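Local coordinates for 5-formyltetrahydrofolate cyclo-ligase family protein (Bacillus anthracis, PDB 2JCB) that probably catalyses the ATP-dependent cyclisation of 5-formyltetrahydrofolate to 5,10-methenyltetrahydrofolate, returning this stored folate to the active one-carbon pool, at residues 14-17 against 18-21; 27-30 against 31-34; 69-72 against 73-77; 85-89 against 90-94. All coordinates share one frame; numbering follows the deposited sequence.

How the contacts relate
All four contacts are local, three turns of helix and one hairpin, and none touches another. Contacts 1 and 3 are partly buried: one side of each helix faces the protein through isoleucines, while the other carries charged chains at the surface. Contacts 2 and 4 lie at the surface and depend on polar side chains that organise a helix start and a strand turn. Helices 6-26 and 29-44, holding contacts 1 and 2, follow each other in the chain, as do helix 68-76 of contact 3 and strand 80-87 of contact 4. Contact 1 binds ADP directly through R17; the side chain of R91 in contact 4 comes to about 4 Å, nearest atoms, from the same nucleotide.

Contact 1 of 4, residues 14-17 against 18-21; sequences LRLR and KQII. With ADP (adenosine-5'-diphosphate), chain C.
R17 and I21 sit one turn apart on helix 6-26 and run side by side in the same direction, with CG of R17 lying 3.9 Å from CD1 of I21. This is the close-packed side of the contact. CG1 of I21 also rests 3.3 Å from the carbonyl O of R17, the same oxygen that takes the N-H of I21. I20 belongs to the inner side too, its CG1 3.5 Å from O of L16, and the two isoleucines press on V135. L16 and R17 both lean on I144 of strand 143-144.

The outer side is looser. R15 and Q19 stand alongside each other, yet NH1 of R15 gets only to 3.9 Å from NE2 of Q19, and the guanidinium and amide planes are 84° apart, so the pair is neither stacked nor bonded. At the boundary with the buried side, CD2 of L16 lies 3.7 Å from OE1 of Q19.

What gives this turn its role is the reach of R17. With CG trans to the main-chain N (chi1 -157°) and a bend at chi3, the chain travels past I21 before its guanidinium turns to the nucleotide. NH2 donates to O2B of the ADP beta-phosphate over 2.7 Å, near the guanidinium plane but with a bent N-H...O angle of 143°. NE is taken by the carbonyl of G145, a second bond that fixes how the group is rotated. R10 and K13 of the same helix also bond ADP, forming one basic wall of the ADP pocket, whose glycines include G145, G147 and G149.

Contact 2 of 4, residues 27-30 against 31-34; sequences LSKE and RYTT
E30 leaves the backbone with CG trans to N (chi1 -172°) and then folds sharply at chi2 (-79°), which swings its carboxylate forward along the helix, towards R31 and T34. R31, doubly bent at chi2 and chi3, grips it side-on with two nitrogens: NE bonds OE1 at 2.9 Å and NH1 bonds OE2 at 2.9 Å, both on the syn side of the carboxylate. The two flat groups are nearly coplanar, 27° apart, so the salt bridge is a paired one and the carboxylate has little freedom to turn.

On the other flank, OG1 of T34 stands 2.6 Å from OE2 of E30 and 3.0 Å from the carbonyl O of E30. T33 repeats the carbonyl half of this, its OG1 lying 3.0 Å from O of K29. A water then links OG1 of T33 to NZ of K29, accepting from the lysine, while the same NZ comes up at the edge of the Y32 ring, 3.7 Å from CE2.

The start of the helix is closed by S28, whose OG accepts the N-H of R31 over 3.2 Å. Beneath this polar layer CD2 of L27 crosses against CB of R31 at 3.8 Å, and L27 and Y32 together touch Y167. The negative charge of E30 sits in the first turn, where the helix dipole would be expected to favour it. S28 is the N-cap of helix 29-44, a serine-capped start followed by a first-turn glutamate.

Contact 3 of 4, residues 69-72 against 73-77; sequences PIIE and KAWKE
I71 lays its CG2 methyl over one face of the W75 indole, one turn further along helix 68-76. The methyl lies 3.5 Å from the centroid of the six-membered ring and 12° off the ring normal, a clear CH-pi contact; its nearest ring atom is CZ2 of W75, at 3.4 Å. The carbonyl O of I71 sits over the same face nearer the pyrrole part, 3.4 Å from CG of W75, while also accepting the N-H of W75 over 2.9 Å. The two side chains lie side by side and point the same way from the helix, one covering the other.

Torsions make the overlap possible. CG2 of I71 is trans to its main-chain N, and the indole of W75 starts out beside its own N (chi1 -73°), which tips the ring back over the preceding turn. Its rotation is then pinned from outside, because NE1 of W75 donates to the carbonyl of I98.

The next shell closes round the pair. F101 meets the W75 ring at a steep angle and touches I71 as well, and V81 of strand 80-87 packs on I71, A74 and W75. I70, turned to a different side, reaches V40, L43 and Y44 of helix 29-44, and A74 fits on W49. This joins the helix of the 54-56/68-76/80-87 beta-alpha-beta unit both to its own following strand and to neighbouring helices.

Between the I71 and W75 side chains the contact is apolar; the indole N-H, the polar atom of the ring, is satisfied by the carbonyl of I98. The tryptophan can thus pack by dispersion while keeping a fixed orientation.

Contact 4 of 4, residues 85-89 against 90-94; sequences KCNKE and TRTMS
K85-N87 and T92-S94 run antiparallel, with K85 and S94 a hydrogen-bonded pair (N of K85 to O of S94, 2.9 Å) and C86 and M93 a non-hydrogen-bonded one. N of N87 adds a nearly straight bond to O of T92 at 2.9 Å. SG of C86 meets CG of M93 at 3.9 Å, on the face that packs against helix 150-154.

N87 organises the turn. Its CG is trans to N (chi1 -180°), which brings OD1 over the loop to accept the N-H of E89 at 2.9 Å, an Asx turn; the bond from N of T90, at 3.3 Å, is weak. T90 crosses this amide obliquely, and its OG1 shares a hydrogen bond of 2.7 Å with OG1 of T92. S94 sends its hydroxyl to E121 on the neighbouring strand.

Where the loop re-enters the strand, R91 has a positive phi (56°) and joins T92 in facing N87, though its N-H bond to O of N87 (2.7 Å) is weak. Its CD lies 3.4 Å from O of K88, and the guanidinium lies close to R153 of the ADP pocket. This is a beta hairpin closed by a G1 bulge beside the nucleotide site.

Contact 1 of 4, residues 14-17 against 18-21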
loop_
_atom_site.group_PDB
_atom_site.type_symbol
_atom_site.label_atom_id
_atom_site.label_comp_id
_atom_site.label_asym_id
_atom_site.label_seq_id
_atom_site.Cartn_x
_atom_site.Cartn_y
_atom_site.Cartn_z
ATOM N N LEU A 14 5.363 -12.256 -12.662
ATOM C CA LEU A 14 6.771 -11.993 -12.354
ATOM C C LEU A 14 7.329 -10.990 -13.343
ATOM O O LEU A 14 7.993 -10.062 -12.947
ATOM C CB LEU A 14 7.607 -13.270 -12.473
ATOM C CG LEU A 14 7.459 -14.372 -11.434
ATOM C CD1 LEU A 14 8.624 -15.364 -11.607
ATOM C CD2 LEU A 14 7.357 -13.773 -10.018
ATOM N N ARG A 15 7.085 -11.229 -14.625
ATOM C CA ARG A 15 7.431 -10.300 -15.709
ATOM C C ARG A 15 6.925 -8.872 -15.476
ATOM O O ARG A 15 7.668 -7.894 -15.663
ATOM C CB ARG A 15 6.901 -10.853 -17.048
ATOM C CG ARG A 15 7.487 -10.260 -18.338
ATOM C CD ARG A 15 6.563 -10.513 -19.578
ATOM N NE ARG A 15 5.342 -9.701 -19.415
ATOM C CZ ARG A 15 5.102 -8.527 -20.006
ATOM N NH1 ARG A 15 5.979 -8.001 -20.862
ATOM N NH2 ARG A 15 3.965 -7.877 -19.744
ATOM N N LEU A 16 5.667 -8.727 -15.066
ATOM C CA LEU A 16 5.126 -7.396 -14.881
ATOM C C LEU A 16 5.704 -6.783 -13.603
ATOM O O LEU A 16 6.082 -5.613 -13.600
ATOM C CB LEU A 16 3.594 -7.391 -14.835
ATOM C CG LEU A 16 2.891 -7.309 -16.187
ATOM C CD1 LEU A 16 1.413 -7.675 -16.028
ATOM C CD2 LEU A 16 3.073 -5.899 -16.807
ATOM N N ARG A 17 5.821 -7.605 -12.561
ATOM C CA ARG A 17 6.392 -7.163 -11.252
ATOM C C ARG A 17 7.829 -6.669 -11.494
ATOM O O ARG A 17 8.170 -5.555 -11.135
ATOM C CB ARG A 17 6.378 -8.303 -10.233
ATOM C CG ARG A 17 6.412 -7.851 -8.760
ATOM C CD ARG A 17 6.393 -9.091 -7.813
ATOM N NE ARG A 17 5.028 -9.595 -7.587
ATOM C CZ ARG A 17 4.602 -10.850 -7.679
ATOM N NH1 ARG A 17 5.424 -11.875 -7.974
ATOM N NH2 ARG A 17 3.320 -11.100 -7.428
ATOM N N LYS A 18 8.631 -7.501 -12.150
ATOM C CA LYS A 18 10.017 -7.150 -12.537
ATOM C C LYS A 18 10.104 -5.816 -13.321
ATOM O O LYS A 18 10.844 -4.898 -12.930
ATOM C CB LYS A 18 10.648 -8.314 -13.327
ATOM C CG LYS A 18 12.173 -8.283 -13.567
ATOM C CD LYS A 18 12.649 -9.457 -14.460
ATOM C CE LYS A 18 14.127 -9.325 -14.902
ATOM N NZ LYS A 18 14.441 -9.976 -16.226
ATOM N N GLN A 19 9.320 -5.713 -14.389
ATOM C CA GLN A 19 9.332 -4.531 -15.272
ATOM C C GLN A 19 8.985 -3.219 -14.574
ATOM O O GLN A 19 9.649 -2.199 -14.786
ATOM C CB GLN A 19 8.478 -4.802 -16.536
ATOM C CG GLN A 19 7.917 -3.568 -17.274
ATOM C CD GLN A 19 6.833 -3.941 -18.290
ATOM O OE1 GLN A 19 5.650 -3.609 -18.136
ATOM N NE2 GLN A 19 7.239 -4.643 -19.320
ATOM N N ILE A 20 7.940 -3.222 -13.733
ATOM C CA ILE A 20 7.511 -2.028 -13.036
ATOM C C ILE A 20 8.489 -1.632 -11.924
ATOM O O ILE A 20 8.776 -0.463 -11.766
ATOM C CB ILE A 20 6.061 -2.160 -12.482
ATOM C CG1 ILE A 20 5.023 -2.286 -13.588
ATOM C CG2 ILE A 20 5.696 -0.940 -11.752
ATOM C CD1 ILE A 20 4.978 -1.059 -14.454
ATOM N N ILE A 21 9.008 -2.609 -11.193
ATOM C CA ILE A 21 10.049 -2.385 -10.171
ATOM C C ILE A 21 11.316 -1.758 -10.753
ATOM O O ILE A 21 11.882 -0.840 -10.191
ATOM C CB ILE A 21 10.316 -3.688 -9.325
ATOM C CG1 ILE A 21 9.092 -3.939 -8.430
ATOM C CG2 ILE A 21 11.640 -3.547 -8.452
ATOM C CD1 ILE A 21 9.095 -5.239 -7.599
HETATM P PB ADP C . 0.838 -10.602 -4.831
HETATM O O1B ADP C . 1.686 -10.144 -3.648
HETATM O O2B ADP C . 1.246 -9.919 -6.083
HETATM O O3B ADP C . -0.613 -10.507 -4.408
HETATM P PA ADP C . 0.266 -13.388 -5.505
HETATM O O1A ADP C . -1.095 -12.940 -5.968
HETATM O O2A ADP C . 1.007 -14.226 -6.422
HETATM O O3A ADP C . 1.201 -12.149 -5.031
HETATM O "O5'" ADP C . 0.050 -14.289 -4.180
HETATM C "C5'" ADP C . 1.229 -14.971 -3.702
HETATM C "C4'" ADP C . 0.876 -16.292 -3.065
HETATM O "O4'" ADP C . -0.106 -16.047 -2.071
HETATM C "C3'" ADP C . 0.267 -17.220 -4.111
HETATM O "O3'" ADP C . 1.041 -18.403 -4.114
HETATM C "C2'" ADP C . -1.151 -17.457 -3.636
HETATM O "O2'" ADP C . -1.484 -18.816 -3.657
HETATM C "C1'" ADP C . -1.159 -17.001 -2.188
HETATM N N9 ADP C . -2.457 -16.438 -1.732
HETATM C C8 ADP C . -2.938 -15.217 -2.030
HETATM N N7 ADP C . -4.126 -15.013 -1.414
HETATM C C5 ADP C . -4.438 -16.103 -0.710
HETATM C C6 ADP C . -5.552 -16.513 0.187
HETATM N N6 ADP C . -6.598 -15.695 0.421
HETATM N N1 ADP C . -5.465 -17.700 0.788
HETATM C C2 ADP C . -4.435 -18.541 0.558
HETATM N N3 ADP C . -3.384 -18.222 -0.224
HETATM C C4 ADP C . -3.311 -17.030 -0.872
#

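Contact 2 of 4, residues 27-30 against 31-34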
loop_
_atom_site.group_PDB
_atom_site.type_symbol
_atom_site.label_atom_id
_atom_site.label_comp_id
_atom_site.label_asym_id
_atom_site.label_seq_id
_atom_site.Cartn_x
_atom_site.Cartn_y
_atom_site.Cartn_z
ATOM N N LEU A 27 13.579 5.772 -11.540
ATOM C CA LEU A 27 13.048 7.123 -11.327
ATOM C C LEU A 27 14.121 8.066 -10.810
ATOM O O LEU A 27 14.773 7.756 -9.816
ATOM C CB LEU A 27 11.904 7.147 -10.321
ATOM C CG LEU A 27 10.469 6.958 -10.744
ATOM C CD1 LEU A 27 9.603 7.278 -9.489
ATOM C CD2 LEU A 27 10.113 7.798 -11.973
ATOM N N SER A 28 14.269 9.224 -11.439
ATOM C CA SER A 28 15.135 10.253 -10.855
ATOM C C SER A 28 14.604 10.683 -9.465
ATOM O O SER A 28 13.409 10.569 -9.136
ATOM C CB SER A 28 15.223 11.482 -11.762
ATOM O OG SER A 28 13.963 12.125 -11.882
ATOM N N LYS A 29 15.510 11.283 -8.684
ATOM C CA LYS A 29 15.156 11.815 -7.362
ATOM C C LYS A 29 14.086 12.915 -7.499
ATOM O O LYS A 29 13.159 12.957 -6.735
ATOM C CB LYS A 29 16.447 12.380 -6.697
ATOM C CG LYS A 29 16.158 13.077 -5.366
ATOM C CD LYS A 29 15.685 12.103 -4.303
ATOM C CE LYS A 29 15.180 12.823 -3.072
ATOM N NZ LYS A 29 14.586 11.931 -1.961
ATOM N N GLU A 30 14.253 13.801 -8.491
ATOM C CA GLU A 30 13.262 14.835 -8.811
ATOM C C GLU A 30 11.856 14.287 -9.085
ATOM O O GLU A 30 10.869 14.779 -8.492
ATOM C CB GLU A 30 13.727 15.689 -10.018
ATOM C CG GLU A 30 12.817 16.884 -10.252
ATOM C CD GLU A 30 11.516 16.522 -10.987
ATOM O OE1 GLU A 30 11.566 15.650 -11.871
ATOM O OE2 GLU A 30 10.452 17.103 -10.687
ATOM N N ARG A 31 11.765 13.242 -9.904
ATOM C CA ARG A 31 10.461 12.591 -10.190
ATOM C C ARG A 31 9.865 11.929 -8.933
ATOM O O ARG A 31 8.698 12.120 -8.589
ATOM C CB ARG A 31 10.597 11.556 -11.324
ATOM C CG ARG A 31 10.662 12.098 -12.732
ATOM C CD ARG A 31 9.353 12.734 -13.195
ATOM N NE ARG A 31 9.284 14.129 -12.744
ATOM C CZ ARG A 31 8.235 14.937 -12.899
ATOM N NH1 ARG A 31 8.287 16.190 -12.441
ATOM N NH2 ARG A 31 7.145 14.500 -13.519
ATOM N N TYR A 32 10.660 11.130 -8.227
ATOM C CA TYR A 32 10.216 10.589 -6.920
ATOM C C TYR A 32 9.644 11.661 -6.011
ATOM O O TYR A 32 8.553 11.465 -5.457
ATOM C CB TYR A 32 11.414 9.883 -6.256
ATOM C CG TYR A 32 11.166 9.480 -4.860
ATOM C CD1 TYR A 32 10.406 8.350 -4.559
ATOM C CD2 TYR A 32 11.751 10.206 -3.826
ATOM C CE1 TYR A 32 10.167 8.010 -3.240
ATOM C CE2 TYR A 32 11.523 9.874 -2.520
ATOM C CZ TYR A 32 10.752 8.763 -2.236
ATOM O OH TYR A 32 10.599 8.485 -0.924
ATOM N N THR A 33 10.376 12.766 -5.836
ATOM C CA THR A 33 9.987 13.794 -4.876
ATOM C C THR A 33 8.717 14.501 -5.358
ATOM O O THR A 33 7.746 14.596 -4.608
ATOM C CB THR A 33 11.097 14.793 -4.649
ATOM O OG1 THR A 33 12.269 14.128 -4.152
ATOM C CG2 THR A 33 10.673 15.916 -3.682
ATOM N N THR A 34 8.751 15.000 -6.591
ATOM C CA THR A 34 7.605 15.778 -7.144
ATOM C C THR A 34 6.317 14.954 -7.243
ATOM O O THR A 34 5.254 15.372 -6.731
ATOM C CB THR A 34 7.973 16.386 -8.530
ATOM O OG1 THR A 34 9.153 17.185 -8.415
ATOM C CG2 THR A 34 6.845 17.289 -9.048
HETATM O O HOH W 1 12.264 13.157 -1.735
#

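Contact 3 of 4, residues 69-72 against 73-77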
loop_
_atom_site.group_PDB
_atom_site.type_symbol
_atom_site.label_atom_id
_atom_site.label_comp_id
_atom_site.label_asym_id
_atom_site.label_seq_id
_atom_site.Cartn_x
_atom_site.Cartn_y
_atom_site.Cartn_z
ATOM N N PRO A 69 5.635 11.206 4.839
ATOM C CA PRO A 69 4.869 12.434 5.029
ATOM C C PRO A 69 3.397 12.179 5.373
ATOM O O PRO A 69 2.819 12.977 6.110
ATOM C CB PRO A 69 5.002 13.158 3.700
ATOM C CG PRO A 69 6.246 12.628 3.082
ATOM C CD PRO A 69 6.305 11.187 3.536
ATOM N N ILE A 70 2.852 11.057 4.929
ATOM C CA ILE A 70 1.438 10.748 5.163
ATOM C C ILE A 70 1.237 10.440 6.625
ATOM O O ILE A 70 0.314 10.920 7.243
ATOM C CB ILE A 70 0.925 9.545 4.336
ATOM C CG1 ILE A 70 1.181 9.798 2.820
ATOM C CG2 ILE A 70 -0.586 9.339 4.662
ATOM C CD1 ILE A 70 0.960 8.536 1.887
ATOM N N ILE A 71 2.097 9.590 7.171
ATOM C CA ILE A 71 2.037 9.317 8.607
ATOM C C ILE A 71 2.152 10.604 9.452
ATOM O O ILE A 71 1.407 10.814 10.429
ATOM C CB ILE A 71 3.124 8.284 8.997
ATOM C CG1 ILE A 71 2.797 6.958 8.306
ATOM C CG2 ILE A 71 3.157 8.149 10.554
ATOM C CD1 ILE A 71 4.000 5.983 8.297
ATOM N N GLU A 72 3.069 11.491 9.091
ATOM C CA GLU A 72 3.224 12.742 9.798
ATOM C C GLU A 72 1.968 13.633 9.793
ATOM O O GLU A 72 1.599 14.201 10.833
ATOM C CB GLU A 72 4.437 13.447 9.228
ATOM C CG GLU A 72 5.728 12.648 9.554
ATOM C CD GLU A 72 6.935 13.327 9.028
ATOM O OE1 GLU A 72 6.957 13.635 7.810
ATOM O OE2 GLU A 72 7.852 13.579 9.838
ATOM N N LYS A 73 1.318 13.679 8.625
ATOM C CA LYS A 73 0.075 14.455 8.424
ATOM C C LYS A 73 -1.039 13.847 9.265
ATOM O O LYS A 73 -1.752 14.555 9.938
ATOM C CB LYS A 73 -0.341 14.378 6.939
ATOM C CG LYS A 73 -1.509 15.314 6.505
ATOM C CD LYS A 73 -1.124 16.744 6.588
ATOM C CE LYS A 73 -1.986 17.603 5.682
ATOM N NZ LYS A 73 -1.309 18.943 5.593
ATOM N N ALA A 74 -1.199 12.527 9.201
ATOM C CA ALA A 74 -2.190 11.840 10.017
ATOM C C ALA A 74 -2.008 12.151 11.506
ATOM O O ALA A 74 -2.972 12.530 12.223
ATOM C CB ALA A 74 -2.194 10.301 9.726
ATOM N N TRP A 75 -0.764 12.026 11.990
ATOM C CA TRP A 75 -0.469 12.390 13.382
ATOM C C TRP A 75 -0.872 13.833 13.688
ATOM O O TRP A 75 -1.499 14.101 14.704
ATOM C CB TRP A 75 0.988 12.197 13.731
ATOM C CG TRP A 75 1.401 10.761 13.874
ATOM C CD1 TRP A 75 0.615 9.704 14.228
ATOM C CD2 TRP A 75 2.728 10.248 13.724
ATOM N NE1 TRP A 75 1.367 8.563 14.292
ATOM C CE2 TRP A 75 2.674 8.868 13.999
ATOM C CE3 TRP A 75 3.966 10.833 13.413
ATOM C CZ2 TRP A 75 3.810 8.037 13.936
ATOM C CZ3 TRP A 75 5.090 10.008 13.336
ATOM C CH2 TRP A 75 5.003 8.629 13.601
ATOM N N LYS A 76 -0.537 14.739 12.767
ATOM C CA LYS A 76 -0.839 16.155 12.939
ATOM C C LYS A 76 -2.349 16.425 13.050
ATOM O O LYS A 76 -2.779 17.286 13.832
ATOM C CB LYS A 76 -0.235 16.949 11.792
ATOM C CG LYS A 76 -0.154 18.442 12.065
ATOM C CD LYS A 76 -0.045 19.186 10.758
ATOM C CE LYS A 76 0.070 20.691 11.032
ATOM N NZ LYS A 76 0.135 21.426 9.734
ATOM N N GLU A 77 -3.121 15.661 12.283
ATOM C CA GLU A 77 -4.579 15.744 12.209
ATOM C C GLU A 77 -5.297 14.975 13.337
ATOM O O GLU A 77 -6.528 14.965 13.410
ATOM C CB GLU A 77 -5.040 15.314 10.797
ATOM C CG GLU A 77 -4.542 16.325 9.769
ATOM C CD GLU A 77 -5.060 16.151 8.382
ATOM O OE1 GLU A 77 -5.481 15.049 8.030
ATOM O OE2 GLU A 77 -4.997 17.129 7.605
#

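Contact 4 of 4, residues 85-89 against 90-94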
loop_
_atom_site.group_PDB
_atom_site.type_symbol
_atom_site.label_atom_id
_atom_site.label_comp_id
_atom_site.label_asym_id
_atom_site.label_seq_id
_atom_site.Cartn_x
_atom_site.Cartn_y
_atom_site.Cartn_z
ATOM N N LYS A 85 2.919 -5.558 10.957
ATOM C CA LYS A 85 3.976 -6.523 11.217
ATOM C C LYS A 85 3.561 -7.831 10.526
ATOM O O LYS A 85 2.524 -8.425 10.851
ATOM C CB LYS A 85 4.201 -6.729 12.722
ATOM C CG LYS A 85 5.323 -7.753 13.012
ATOM C CD LYS A 85 5.855 -7.685 14.437
ATOM C CE LYS A 85 6.999 -8.721 14.672
ATOM N NZ LYS A 85 8.272 -8.485 13.867
ATOM N N CYS A 86 4.402 -8.303 9.616
ATOM C CA CYS A 86 4.091 -9.504 8.860
ATOM C C CYS A 86 4.591 -10.742 9.559
ATOM O O CYS A 86 5.702 -10.771 10.105
ATOM C CB CYS A 86 4.676 -9.428 7.447
ATOM S SG CYS A 86 4.023 -8.095 6.472
ATOM N N ASN A 87 3.742 -11.751 9.590
ATOM C CA ASN A 87 4.174 -13.060 10.033
ATOM C C ASN A 87 4.386 -13.914 8.774
ATOM O O ASN A 87 3.441 -14.270 8.065
ATOM C CB ASN A 87 3.158 -13.656 11.017
ATOM C CG ASN A 87 3.560 -15.039 11.523
ATOM O OD1 ASN A 87 4.307 -15.768 10.868
ATOM N ND2 ASN A 87 3.030 -15.422 12.680
ATOM N N LYS A 88 5.646 -14.207 8.487
ATOM C CA LYS A 88 6.007 -14.908 7.264
ATOM C C LYS A 88 5.507 -16.352 7.234
ATOM O O LYS A 88 5.240 -16.892 6.158
ATOM C CB LYS A 88 7.516 -14.820 7.039
ATOM C CG LYS A 88 8.009 -13.356 7.027
ATOM C CD LYS A 88 9.399 -13.196 6.402
ATOM C CE LYS A 88 9.342 -13.318 4.880
ATOM N NZ LYS A 88 9.305 -14.760 4.440
ATOM N N GLU A 89 5.360 -16.960 8.410
ATOM C CA GLU A 89 4.892 -18.335 8.516
ATOM C C GLU A 89 3.433 -18.492 8.127
ATOM O O GLU A 89 3.084 -19.400 7.373
ATOM C CB GLU A 89 5.086 -18.872 9.933
ATOM C CG GLU A 89 6.518 -19.060 10.332
ATOM C CD GLU A 89 6.679 -20.137 11.387
ATOM O OE1 GLU A 89 6.132 -21.259 11.203
ATOM O OE2 GLU A 89 7.362 -19.862 12.398
ATOM N N THR A 90 2.588 -17.620 8.673
ATOM C CA THR A 90 1.147 -17.700 8.476
ATOM C C THR A 90 0.690 -16.749 7.370
ATOM O O THR A 90 -0.484 -16.769 6.965
ATOM C CB THR A 90 0.376 -17.393 9.792
ATOM O OG1 THR A 90 0.746 -16.092 10.264
ATOM C CG2 THR A 90 0.675 -18.438 10.870
ATOM N N ARG A 91 1.616 -15.906 6.893
ATOM C CA ARG A 91 1.282 -14.878 5.898
ATOM C C ARG A 91 0.157 -13.952 6.366
ATOM O O ARG A 91 -0.670 -13.487 5.578
ATOM C CB ARG A 91 0.994 -15.505 4.525
ATOM C CG ARG A 91 2.107 -15.244 3.534
ATOM C CD ARG A 91 3.086 -16.386 3.543
ATOM N NE ARG A 91 4.170 -16.211 2.582
ATOM C CZ ARG A 91 4.034 -16.296 1.257
ATOM N NH1 ARG A 91 2.855 -16.537 0.679
ATOM N NH2 ARG A 91 5.100 -16.142 0.491
ATOM N N THR A 92 0.135 -13.676 7.667
ATOM C CA THR A 92 -0.854 -12.775 8.226
ATOM C C THR A 92 -0.153 -11.469 8.579
ATOM O O THR A 92 1.066 -11.446 8.647
ATOM C CB THR A 92 -1.536 -13.404 9.458
ATOM O OG1 THR A 92 -0.542 -13.721 10.427
ATOM C CG2 THR A 92 -2.262 -14.694 9.070
ATOM N N MET A 93 -0.924 -10.391 8.758
ATOM C CA MET A 93 -0.434 -9.082 9.184
ATOM C C MET A 93 -1.111 -8.619 10.463
ATOM O O MET A 93 -2.324 -8.763 10.631
ATOM C CB MET A 93 -0.675 -8.043 8.091
ATOM C CG MET A 93 0.143 -8.264 6.843
ATOM S SD MET A 93 0.048 -6.895 5.683
ATOM C CE MET A 93 -1.663 -6.998 5.068
ATOM N N SER A 94 -0.322 -8.062 11.361
ATOM C CA SER A 94 -0.837 -7.494 12.583
ATOM C C SER A 94 -0.666 -5.999 12.422
ATOM O O SER A 94 0.458 -5.480 12.519
ATOM C CB SER A 94 -0.018 -7.970 13.770
ATOM O OG SER A 94 -0.424 -7.360 14.987
#